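PDB 3QJG: epidermin biosynthesis protein EpiD from Staphylococcus aureus, which binds flavin mononucleotide and probably catalyses oxidative decarboxylation at the C-terminus of the epidermin precursor peptide. Local coordinates for residues A[7-12]-A[71-76]; A[96-101]-A[105-110]; A[23-28]-A[35-40]. All coordinates share one frame; numbering follows the deposited sequence. Where two conformers were deposited one is given.

How the contacts relate
The three contacts sample both faces of the parallel part of one mixed sheet in a Rossmann-like flavoprotein fold. Contacts 1 and 3 share it through neighbouring strands 7-12 and 34-39, joined by backbone bonds such as Ile10 N to Asn36 O. Helix 21-28 of contact 3 covers one face; helix 70-75 of contact 1 and helix 101-107 of contact 2 cover the other. Centres lie about 11 Å apart from contact 1 to either of the others, and about 18 Å between contacts 2 and 3. Contact 3 falls between the segments of contact 1 in sequence, and contact 2 follows. Contacts 2 and 3 touch different FMN molecules, each gripped by more than one subunit.

Contact 1 of 3, residues A[7-12]-A[71-76]; sequences NVLICL and VDIANK
Asn7 and Lys76 supply the one hydrogen bond of this contact, and they illustrate how a side-chain amide can tie a strand to the segment 71-76. Asn7 ND2 donates to the backbone carbonyl Lys76 O over 2.8 Å, with an N-H...O angle of 168°. The acceptor lies practically in the amide plane of Asn7, and the donor arrives nearly along the C=O axis, so direction is well met at both ends. The amide works in two directions: while ND2 reaches Lys76 O, OD1 accepts from the backbone N of Glu34, at the start of the adjacent strand. The rotation of the flat group is thereby fixed from two sides.

This pairing suits the fold, a Rossmann-like sandwich in which strand 7-12 lies between the parallel strands 34-39 and 79-85 of the sheet. Helix 70-75 lies over one face and leads, through the turn at Lys76, into strand 79-85, the strand beside 7-12.

Charge enters through the far end of Lys76. With CG anti to the backbone N (chi1 -173°), its chain extends past the Asn7 amide, CG lying 4.0 Å from Asn7 ND2, before a bend at the last torsion; NZ then forms a salt bridge with Glu34, whose backbone N already holds the Asn7 amide.

The apolar share is smaller and more deeply buried. Leu9, two residues along on the same strand face as Asn7, sends CD2 to within 3.9 Å of Ile73 CG2, and the two side chains cross obliquely. Ile105 of helix 101-107 packs against both, while the next residue, Ile10, serves the opposite face of the sheet, against Ile25 and Leu28 of helix 21-28.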
loop_
_atom_site.group_PDB
_atom_site.type_symbol
_atom_site.label_atom_id
_atom_site.label_comp_id
_atom_site.label_asym_id
_atom_site.label_seq_id
_atom_site.Cartn_x
_atom_site.Cartn_y
_atom_site.Cartn_z
ATOM N N ASN A 7 -7.087 -31.581 27.300
ATOM C CA ASN A 7 -7.035 -30.788 26.074
ATOM C C ASN A 7 -6.079 -31.369 25.082
ATOM O O ASN A 7 -4.969 -31.834 25.457
ATOM C CB ASN A 7 -6.566 -29.398 26.368
ATOM C CG ASN A 7 -7.448 -28.673 27.358
ATOM O OD1 ASN A 7 -8.675 -28.842 27.384
ATOM N ND2 ASN A 7 -6.823 -27.847 28.167
ATOM N N VAL A 8 -6.448 -31.321 23.805
ATOM C CA VAL A 8 -5.516 -31.822 22.771
ATOM C C VAL A 8 -5.229 -30.655 21.838
ATOM O O VAL A 8 -6.081 -29.800 21.654
ATOM C CB VAL A 8 -6.093 -32.984 21.970
ATOM C CG1 VAL A 8 -7.438 -32.561 21.327
ATOM C CG2 VAL A 8 -5.068 -33.459 20.908
ATOM N N LEU A 9 -4.022 -30.598 21.311
ATOM C CA LEU A 9 -3.685 -29.597 20.351
ATOM C C LEU A 9 -3.404 -30.338 19.069
ATOM O O LEU A 9 -2.622 -31.309 19.085
ATOM C CB LEU A 9 -2.461 -28.783 20.802
ATOM C CG LEU A 9 -1.834 -27.779 19.822
ATOM C CD1 LEU A 9 -2.849 -26.646 19.416
ATOM C CD2 LEU A 9 -0.534 -27.205 20.448
ATOM N N ILE A 10 -4.029 -29.890 17.963
ATOM C CA ILE A 10 -3.707 -30.431 16.650
ATOM C C ILE A 10 -2.755 -29.503 15.944
ATOM O O ILE A 10 -3.040 -28.344 15.788
ATOM C CB ILE A 10 -4.948 -30.597 15.756
ATOM C CG1 ILE A 10 -5.981 -31.503 16.418
ATOM C CG2 ILE A 10 -4.566 -31.150 14.379
ATOM C CD1 ILE A 10 -7.430 -31.229 15.920
ATOM N N CYS A 11 -1.629 -30.037 15.509
ATOM C CA CYS A 11 -0.668 -29.296 14.722
ATOM C C CYS A 11 -0.828 -29.659 13.243
ATOM O O CYS A 11 -0.615 -30.775 12.889
ATOM C CB CYS A 11 0.741 -29.598 15.248
ATOM S SG CYS A 11 0.911 -29.179 17.035
ATOM N N LEU A 12 -1.208 -28.711 12.391
ATOM C CA LEU A 12 -1.434 -28.969 10.963
ATOM C C LEU A 12 -0.202 -28.595 10.155
ATOM O O LEU A 12 0.303 -27.531 10.319
ATOM C CB LEU A 12 -2.524 -28.062 10.432
ATOM C CG LEU A 12 -3.895 -28.188 11.012
ATOM C CD1 LEU A 12 -4.776 -27.143 10.422
ATOM C CD2 LEU A 12 -4.321 -29.607 10.717
ATOM N N VAL A 71 5.718 -22.514 25.806
ATOM C CA VAL A 71 5.655 -23.236 27.053
ATOM C C VAL A 71 4.222 -23.194 27.609
ATOM O O VAL A 71 3.649 -24.231 28.042
ATOM C CB VAL A 71 6.672 -22.679 28.100
ATOM C CG1 VAL A 71 6.434 -23.377 29.464
ATOM C CG2 VAL A 71 8.191 -22.880 27.591
ATOM N N ASP A 72 3.614 -22.019 27.586
ATOM C CA ASP A 72 2.258 -21.927 28.142
ATOM C C ASP A 72 1.227 -22.751 27.331
ATOM O O ASP A 72 0.367 -23.400 27.879
ATOM C CB ASP A 72 1.816 -20.507 28.166
ATOM C CG ASP A 72 2.543 -19.675 29.197
ATOM O OD1 ASP A 72 3.327 -20.194 30.020
ATOM O OD2 ASP A 72 2.279 -18.446 29.173
ATOM N N ILE A 73 1.342 -22.701 26.006
ATOM C CA ILE A 73 0.514 -23.493 25.132
ATOM C C ILE A 73 0.740 -24.977 25.404
ATOM O O ILE A 73 -0.230 -25.674 25.596
ATOM C CB ILE A 73 0.722 -23.130 23.635
ATOM C CG1 ILE A 73 0.181 -21.727 23.354
ATOM C CG2 ILE A 73 0.008 -24.133 22.754
ATOM C CD1 ILE A 73 0.514 -21.159 21.991
ATOM N N ALA A 74 1.991 -25.469 25.385
ATOM C CA ALA A 74 2.249 -26.879 25.621
ATOM C C ALA A 74 1.650 -27.342 26.951
ATOM O O ALA A 74 0.967 -28.367 26.979
ATOM C CB ALA A 74 3.791 -27.238 25.527
ATOM N N ASN A 75 1.830 -26.564 28.028
ATOM C CA ASN A 75 1.363 -26.953 29.378
ATOM C C ASN A 75 -0.138 -27.012 29.530
ATOM O O ASN A 75 -0.649 -27.650 30.445
ATOM C CB ASN A 75 1.831 -25.955 30.439
ATOM C CG ASN A 75 3.317 -25.938 30.608
ATOM O OD1 ASN A 75 4.068 -26.824 30.098
ATOM N ND2 ASN A 75 3.782 -24.920 31.313
ATOM N N LYS A 76 -0.828 -26.286 28.672
ATOM C CA LYS A 76 -2.292 -26.313 28.624
ATOM C C LYS A 76 -2.822 -27.632 27.984
ATOM O O LYS A 76 -4.012 -27.933 28.043
ATOM C CB LYS A 76 -2.720 -25.101 27.788
ATOM C CG LYS A 76 -4.186 -24.827 27.731
ATOM C CD LYS A 76 -4.427 -23.590 26.929
ATOM C CE LYS A 76 -5.769 -23.669 26.255
ATOM N NZ LYS A 76 -6.845 -23.174 27.104
#

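Contact 2 of 3, residues A[96-101]-A[105-110]; sequences GICDNL and ICHTAF. With FMN (flavin mononucleotide), chain P.
Over the imidazole of His107 lies the sulfur of Cys98, a face-on sulfur-aromatic contact rather than an edge approach. SG stands 4.3 Å from the ring centroid and 24° off the normal, displaced toward the rim on the CG and CD2 side. Over the same face, on the ND1 and CE1 side, lies Gly96 O, and Gly96 CA comes within 3.7 Å of His107 ND1. Gly96 ends helix 87-94 in a Schellman motif with positive phi, and this turn leads the chain past the ring at close range. The histidine reaches the loop because a first torsion of -171° swings the ring away from its own backbone N; NE2 is hydrogen-bonded to Ser87 OG of the second subunit.

A second pair, apolar in its side chains, lies at the opening turn of helix 101-107, which Asn100 caps. Ile105 N donates to Leu101 O over 3.0 Å in a nearly straight bond of 174°, the regular helical link. One turn apart, Leu101 and Ile105 lean together obliquely: Leu101 CG meets Ile105 CD1 at 3.8 Å, against the side chain of His70.

Between these pairs the loop faces the cofactor. The carbonyl Cys98 O accepts from two ribityl hydroxyls of FMN, O4' at 2.9 Å and O3' at 3.2 Å. Since this flavin is also bound by Ser40, Thr86 and other residues of the second subunit, its site straddles the interface. Cys98 thus divides its chemistry: the backbone oxygen holds the sugar chain, whereas the sulfur lies over the ring of a histidine bonded to the neighbouring subunit.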
loop_
_atom_site.group_PDB
_atom_site.type_symbol
_atom_site.label_atom_id
_atom_site.label_comp_id
_atom_site.label_asym_id
_atom_site.label_seq_id
_atom_site.Cartn_x
_atom_site.Cartn_y
_atom_site.Cartn_z
ATOM N N GLY A 96 15.595 -30.928 16.502
ATOM C CA GLY A 96 15.425 -29.863 17.469
ATOM C C GLY A 96 15.301 -28.508 16.858
ATOM O O GLY A 96 15.394 -27.500 17.573
ATOM N N ILE A 97 14.977 -28.464 15.572
ATOM C CA ILE A 97 14.861 -27.231 14.789
ATOM C C ILE A 97 13.457 -26.731 15.120
ATOM O O ILE A 97 12.491 -27.455 14.908
ATOM C CB ILE A 97 14.975 -27.527 13.285
ATOM C CG1 ILE A 97 16.303 -28.231 12.969
ATOM C CG2 ILE A 97 14.923 -26.238 12.423
ATOM C CD1 ILE A 97 17.407 -27.834 13.841
ATOM N N CYS A 98 13.351 -25.559 15.700
ATOM C CA CYS A 98 12.055 -24.967 16.012
ATOM C C CYS A 98 12.047 -23.529 15.550
ATOM O O CYS A 98 12.162 -22.625 16.369
ATOM C CB CYS A 98 11.757 -25.088 17.507
ATOM S SG CYS A 98 13.100 -25.003 18.661
ATOM N N ASP A 99 11.851 -23.316 14.236
ATOM C CA ASP A 99 11.846 -21.951 13.676
ATOM C C ASP A 99 10.451 -21.338 13.467
ATOM O O ASP A 99 10.368 -20.220 12.917
ATOM C CB ASP A 99 12.808 -21.738 12.468
ATOM C CG ASP A 99 12.681 -22.775 11.377
ATOM O OD1 ASP A 99 11.620 -23.415 11.360
ATOM O OD2 ASP A 99 13.674 -22.962 10.534
ATOM N N ASN A 100 9.407 -22.048 13.944
ATOM C CA ASN A 100 8.056 -21.486 14.098
ATOM C C ASN A 100 7.342 -21.900 15.373
ATOM O O ASN A 100 7.858 -22.709 16.097
ATOM C CB ASN A 100 7.221 -21.805 12.902
ATOM C CG ASN A 100 7.024 -23.293 12.672
ATOM O OD1 ASN A 100 6.776 -24.075 13.604
ATOM N ND2 ASN A 100 7.049 -23.687 11.384
ATOM N N LEU A 101 6.141 -21.372 15.646
ATOM C CA LEU A 101 5.528 -21.632 16.911
ATOM C C LEU A 101 5.167 -23.140 17.095
ATOM O O LEU A 101 5.392 -23.740 18.138
ATOM C CB LEU A 101 4.275 -20.709 17.056
ATOM C CG LEU A 101 3.575 -20.946 18.360
ATOM C CD1 LEU A 101 4.615 -20.797 19.553
ATOM C CD2 LEU A 101 2.262 -19.961 18.429
ATOM N N ILE A 105 6.576 -25.517 20.181
ATOM C CA ILE A 105 5.654 -26.259 20.985
ATOM C C ILE A 105 5.988 -27.747 21.055
ATOM O O ILE A 105 6.059 -28.271 22.164
ATOM C CB ILE A 105 4.211 -26.062 20.551
ATOM C CG1 ILE A 105 3.807 -24.607 20.731
ATOM C CG2 ILE A 105 3.257 -26.880 21.449
ATOM C CD1 ILE A 105 2.486 -24.219 19.985
ATOM N N CYS A 106 6.326 -28.378 19.918
ATOM C CA CYS A 106 6.586 -29.824 19.894
ATOM C C CYS A 106 7.948 -30.176 20.540
ATOM O O CYS A 106 8.112 -31.196 21.242
ATOM C CB CYS A 106 6.433 -30.390 18.455
ATOM S SG CYS A 106 4.731 -30.193 17.790
ATOM N N HIS A 107 8.918 -29.306 20.320
ATOM C CA HIS A 107 10.213 -29.390 20.985
ATOM C C HIS A 107 10.116 -29.396 22.523
ATOM O O HIS A 107 10.872 -30.057 23.196
ATOM C CB HIS A 107 11.062 -28.211 20.540
ATOM C CG HIS A 107 12.469 -28.284 20.977
ATOM N ND1 HIS A 107 13.337 -29.234 20.487
ATOM C CD2 HIS A 107 13.169 -27.553 21.874
ATOM C CE1 HIS A 107 14.524 -29.058 21.036
ATOM N NE2 HIS A 107 14.452 -28.036 21.875
ATOM N N THR A 108 9.142 -28.706 23.070
ATOM C CA THR A 108 8.996 -28.534 24.485
ATOM C C THR A 108 8.230 -29.718 25.151
ATOM O O THR A 108 8.097 -29.781 26.392
ATOM C CB THR A 108 8.276 -27.190 24.712
ATOM O OG1 THR A 108 8.994 -26.148 24.015
ATOM C CG2 THR A 108 8.159 -26.834 26.211
ATOM N N ALA A 109 7.721 -30.650 24.342
ATOM C CA ALA A 109 6.679 -31.538 24.864
ATOM C C ALA A 109 6.660 -32.924 24.230
ATOM O O ALA A 109 5.595 -33.476 23.964
ATOM C CB ALA A 109 5.377 -30.872 24.700
ATOM N N PHE A 110 7.860 -33.479 23.963
ATOM C CA PHE A 110 7.993 -34.777 23.343
ATOM C C PHE A 110 7.183 -35.902 24.011
ATOM O O PHE A 110 6.578 -36.718 23.322
ATOM C CB PHE A 110 9.454 -35.201 23.416
ATOM C CG PHE A 110 10.281 -34.786 22.271
ATOM C CD1 PHE A 110 9.959 -33.724 21.505
ATOM C CD2 PHE A 110 11.493 -35.490 21.972
ATOM C CE1 PHE A 110 10.701 -33.342 20.446
ATOM C CE2 PHE A 110 12.246 -35.095 20.910
ATOM C CZ PHE A 110 11.887 -34.045 20.142
HETATM N N1 FMN P . 13.100 -19.915 22.851
HETATM C C2 FMN P . 14.250 -20.308 23.495
HETATM O O2 FMN P . 15.007 -21.247 23.071
HETATM N N3 FMN P . 14.598 -19.590 24.614
HETATM C C4 FMN P . 13.820 -18.574 25.126
HETATM O O4 FMN P . 14.202 -18.035 26.169
HETATM C C4A FMN P . 12.657 -18.207 24.471
HETATM N N5 FMN P . 11.810 -17.202 24.945
HETATM C C5A FMN P . 10.669 -16.829 24.238
HETATM C C6 FMN P . 9.832 -15.807 24.690
HETATM C C7 FMN P . 8.682 -15.431 23.969
HETATM C C7M FMN P . 7.762 -14.325 24.465
HETATM C C8 FMN P . 8.380 -16.123 22.791
HETATM C C8M FMN P . 7.172 -15.781 21.947
HETATM C C9 FMN P . 9.215 -17.139 22.341
HETATM C C9A FMN P . 10.352 -17.500 23.066
HETATM N N10 FMN P . 11.166 -18.531 22.617
HETATM C C10 FMN P . 12.318 -18.880 23.307
HETATM C "C1'" FMN P . 10.865 -19.272 21.389
HETATM C "C2'" FMN P . 11.755 -18.835 20.232
HETATM O "O2'" FMN P . 11.691 -17.466 19.920
HETATM C "C3'" FMN P . 11.316 -19.606 19.011
HETATM O "O3'" FMN P . 11.603 -20.993 19.116
HETATM C "C4'" FMN P . 11.982 -19.019 17.742
HETATM O "O4'" FMN P . 11.653 -19.808 16.653
HETATM C "C5'" FMN P . 13.453 -18.968 17.855
HETATM O "O5'" FMN P . 13.983 -18.520 16.637
HETATM P P FMN P . 15.509 -18.036 16.536
HETATM O O1P FMN P . 15.940 -17.981 15.020
HETATM O O2P FMN P . 16.276 -18.981 17.334
HETATM O O3P FMN P . 15.671 -16.740 17.260
#

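Contact 3 of 3, residues A[23-28]-A[35-40]; sequences HYIIEL and VNVIAS. With FMN (flavin mononucleotide), chain M.
Ile25 of helix 23-28 forks over the strand 35-39, and its two branches find different valines. CG2 meets Val35 CG1 at 3.9 Å, while the chain carrying CD1 reaches on to Val37 CG2, also at 3.9 Å, where the two side chains cross at about a right angle. The fork follows from a first torsion of -63°, which lays CG1 beside the backbone N and leaves CG2 anti to it. Val35 is held on a second flank as well: its other methyl, CG2, presses 3.7 Å from Leu28 CB. Ile10 of strand 7-12 extends this buried cluster, and Leu172 of the C-terminal helix covers Leu28.

Packing of this kind belongs to a right-handed beta-alpha-beta unit made of strand 7-12, helix 21-28 and strand 34-39. The short helix and strand axes approach to 9.0 Å and run nearly antiparallel, at 152°.

Away from this seam the character changes. Glu27, whose CB points away from the strand, is exposed, and Ile26, only partly covered, packs on Leu154 of the fourth subunit. Beyond Val37 the strand ends at Ala39 and the chain goes on to Ser40, in the FMN phosphate pocket. There OG donates to the phosphate oxygen O3P, although the modelled separation of 2.4 Å is so short that its exact length is doubtful. The helix and strand are therefore joined across their interface by aliphatic carbons, mostly methyls, with no hydrogen bond between them; the polar contact with the cofactor comes just past the strand, where the serine hydroxyl meets the phosphate.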
loop_
_atom_site.group_PDB
_atom_site.type_symbol
_atom_site.label_atom_id
_atom_site.label_comp_id
_atom_site.label_asym_id
_atom_site.label_seq_id
_atom_site.Cartn_x
_atom_site.Cartn_y
_atom_site.Cartn_z
ATOM N N HIS A 23 -13.130 -32.659 10.401
ATOM C CA HIS A 23 -13.672 -33.981 10.773
ATOM C C HIS A 23 -12.995 -34.517 12.039
ATOM O O HIS A 23 -13.663 -35.030 12.920
ATOM C CB HIS A 23 -13.496 -35.020 9.630
ATOM C CG HIS A 23 -14.017 -34.554 8.304
ATOM N ND1 HIS A 23 -15.302 -34.066 8.141
ATOM C CD2 HIS A 23 -13.427 -34.491 7.080
ATOM C CE1 HIS A 23 -15.475 -33.720 6.874
ATOM N NE2 HIS A 23 -14.351 -33.962 6.210
ATOM N N TYR A 24 -11.668 -34.397 12.102
ATOM C CA TYR A 24 -10.910 -34.848 13.247
ATOM C C TYR A 24 -11.241 -34.002 14.476
ATOM O O TYR A 24 -11.444 -34.512 15.584
ATOM C CB TYR A 24 -9.426 -34.771 12.928
ATOM C CG TYR A 24 -8.975 -35.725 11.845
ATOM C CD1 TYR A 24 -8.319 -36.909 12.159
ATOM C CD2 TYR A 24 -9.159 -35.427 10.509
ATOM C CE1 TYR A 24 -7.874 -37.755 11.175
ATOM C CE2 TYR A 24 -8.734 -36.289 9.514
ATOM C CZ TYR A 24 -8.077 -37.449 9.847
ATOM O OH TYR A 24 -7.651 -38.297 8.837
ATOM N N ILE A 25 -11.341 -32.696 14.283
ATOM C CA ILE A 25 -11.743 -31.829 15.390
ATOM C C ILE A 25 -13.108 -32.257 15.918
ATOM O O ILE A 25 -13.290 -32.404 17.127
ATOM C CB ILE A 25 -11.836 -30.360 14.986
ATOM C CG1 ILE A 25 -10.455 -29.841 14.545
ATOM C CG2 ILE A 25 -12.417 -29.556 16.142
ATOM C CD1 ILE A 25 -10.515 -28.486 13.813
ATOM N N ILE A 26 -14.062 -32.485 15.018
ATOM C CA ILE A 26 -15.410 -32.820 15.466
ATOM C C ILE A 26 -15.374 -34.076 16.355
ATOM O O ILE A 26 -16.111 -34.171 17.375
ATOM C CB ILE A 26 -16.402 -32.991 14.259
ATOM C CG1 ILE A 26 -16.758 -31.623 13.644
ATOM C CG2 ILE A 26 -17.713 -33.711 14.676
ATOM C CD1 ILE A 26 -18.087 -31.636 12.810
ATOM N N GLU A 27 -14.552 -35.040 15.959
ATOM C CA GLU A 27 -14.484 -36.321 16.631
ATOM C C GLU A 27 -13.671 -36.279 17.933
ATOM O O GLU A 27 -13.996 -36.961 18.870
ATOM C CB GLU A 27 -13.925 -37.409 15.679
ATOM C CG GLU A 27 -14.815 -37.761 14.460
ATOM C CD GLU A 27 -16.319 -37.958 14.796
ATOM O OE1 GLU A 27 -17.169 -37.210 14.249
ATOM O OE2 GLU A 27 -16.645 -38.870 15.592
ATOM N N LEU A 28 -12.579 -35.509 17.954
ATOM C CA LEU A 28 -11.789 -35.297 19.162
ATOM C C LEU A 28 -12.600 -34.578 20.252
ATOM O O LEU A 28 -12.404 -34.852 21.431
ATOM C CB LEU A 28 -10.517 -34.587 18.800
ATOM C CG LEU A 28 -9.534 -35.519 18.077
ATOM C CD1 LEU A 28 -8.475 -34.733 17.328
ATOM C CD2 LEU A 28 -8.881 -36.420 19.071
ATOM N N VAL A 35 -10.411 -28.684 21.966
ATOM C CA VAL A 35 -9.576 -29.148 20.850
ATOM C C VAL A 35 -9.129 -27.863 20.173
ATOM O O VAL A 35 -9.964 -27.107 19.693
ATOM C CB VAL A 35 -10.352 -30.015 19.837
ATOM C CG1 VAL A 35 -9.453 -30.319 18.624
ATOM C CG2 VAL A 35 -10.881 -31.319 20.494
ATOM N N ASN A 36 -7.821 -27.626 20.156
ATOM C CA ASN A 36 -7.200 -26.398 19.675
ATOM C C ASN A 36 -6.309 -26.721 18.513
ATOM O O ASN A 36 -5.917 -27.875 18.340
ATOM C CB ASN A 36 -6.314 -25.783 20.779
ATOM C CG ASN A 36 -7.146 -25.396 22.010
ATOM O OD1 ASN A 36 -8.212 -24.877 21.834
ATOM N ND2 ASN A 36 -6.663 -25.693 23.245
ATOM N N VAL A 37 -5.981 -25.700 17.726
ATOM C CA VAL A 37 -5.297 -25.919 16.496
ATOM C C VAL A 37 -4.269 -24.877 16.272
ATOM O O VAL A 37 -4.505 -23.721 16.612
ATOM C CB VAL A 37 -6.310 -25.881 15.338
ATOM C CG1 VAL A 37 -5.611 -26.154 14.024
ATOM C CG2 VAL A 37 -7.369 -26.930 15.580
ATOM N N ILE A 38 -3.150 -25.305 15.690
ATOM C CA ILE A 38 -2.119 -24.436 15.185
ATOM C C ILE A 38 -1.611 -24.982 13.854
ATOM O O ILE A 38 -1.515 -26.181 13.714
ATOM C CB ILE A 38 -0.887 -24.341 16.171
ATOM C CG1 ILE A 38 0.138 -23.299 15.700
ATOM C CG2 ILE A 38 -0.215 -25.727 16.408
ATOM C CD1 ILE A 38 1.296 -23.026 16.740
ATOM N N ALA A 39 -1.270 -24.116 12.910
ATOM C CA ALA A 39 -0.639 -24.555 11.637
ATOM C C ALA A 39 0.801 -24.175 11.565
ATOM O O ALA A 39 1.176 -23.163 12.142
ATOM C CB ALA A 39 -1.326 -23.948 10.486
ATOM N N SER A 40 1.572 -24.905 10.748
ATOM C CA SER A 40 2.918 -24.541 10.410
ATOM C C SER A 40 2.871 -23.313 9.512
ATOM O O SER A 40 1.776 -22.879 9.097
ATOM C CB SER A 40 3.609 -25.676 9.610
ATOM O OG SER A 40 2.958 -25.915 8.354
HETATM N N1 FMN M . 4.717 -32.501 2.117
HETATM C C2 FMN M . 4.544 -33.601 2.917
HETATM O O2 FMN M . 5.470 -33.985 3.623
HETATM N N3 FMN M . 3.374 -34.290 2.902
HETATM C C4 FMN M . 2.344 -33.905 2.100
HETATM O O4 FMN M . 1.349 -34.588 2.145
HETATM C C4A FMN M . 2.481 -32.799 1.264
HETATM N N5 FMN M . 1.464 -32.362 0.440
HETATM C C5A FMN M . 1.632 -31.239 -0.305
HETATM C C6 FMN M . 0.625 -30.833 -1.170
HETATM C C7 FMN M . 0.795 -29.694 -1.931
HETATM C C7M FMN M . -0.276 -29.190 -2.854
HETATM C C8 FMN M . 1.996 -28.980 -1.841
HETATM C C8M FMN M . 2.269 -27.760 -2.687
HETATM C C9 FMN M . 3.018 -29.412 -1.022
HETATM C C9A FMN M . 2.847 -30.547 -0.243
HETATM N N10 FMN M . 3.894 -30.989 0.565
HETATM C C10 FMN M . 3.693 -32.099 1.310
HETATM C "C1'" FMN M . 5.226 -30.295 0.685
HETATM C "C2'" FMN M . 5.302 -29.492 1.981
HETATM O "O2'" FMN M . 4.150 -28.635 2.102
HETATM C "C3'" FMN M . 6.610 -28.790 1.962
HETATM O "O3'" FMN M . 7.714 -29.725 2.013
HETATM C "C4'" FMN M . 6.712 -27.783 3.107
HETATM O "O4'" FMN M . 8.014 -27.222 3.158
HETATM C "C5'" FMN M . 6.511 -28.398 4.452
HETATM O "O5'" FMN M . 6.409 -27.316 5.360
HETATM P P FMN M . 5.824 -27.522 6.843
HETATM O O1P FMN M . 6.351 -26.392 7.671
HETATM O O2P FMN M . 6.286 -28.847 7.357
HETATM O O3P FMN M . 4.372 -27.361 7.015
#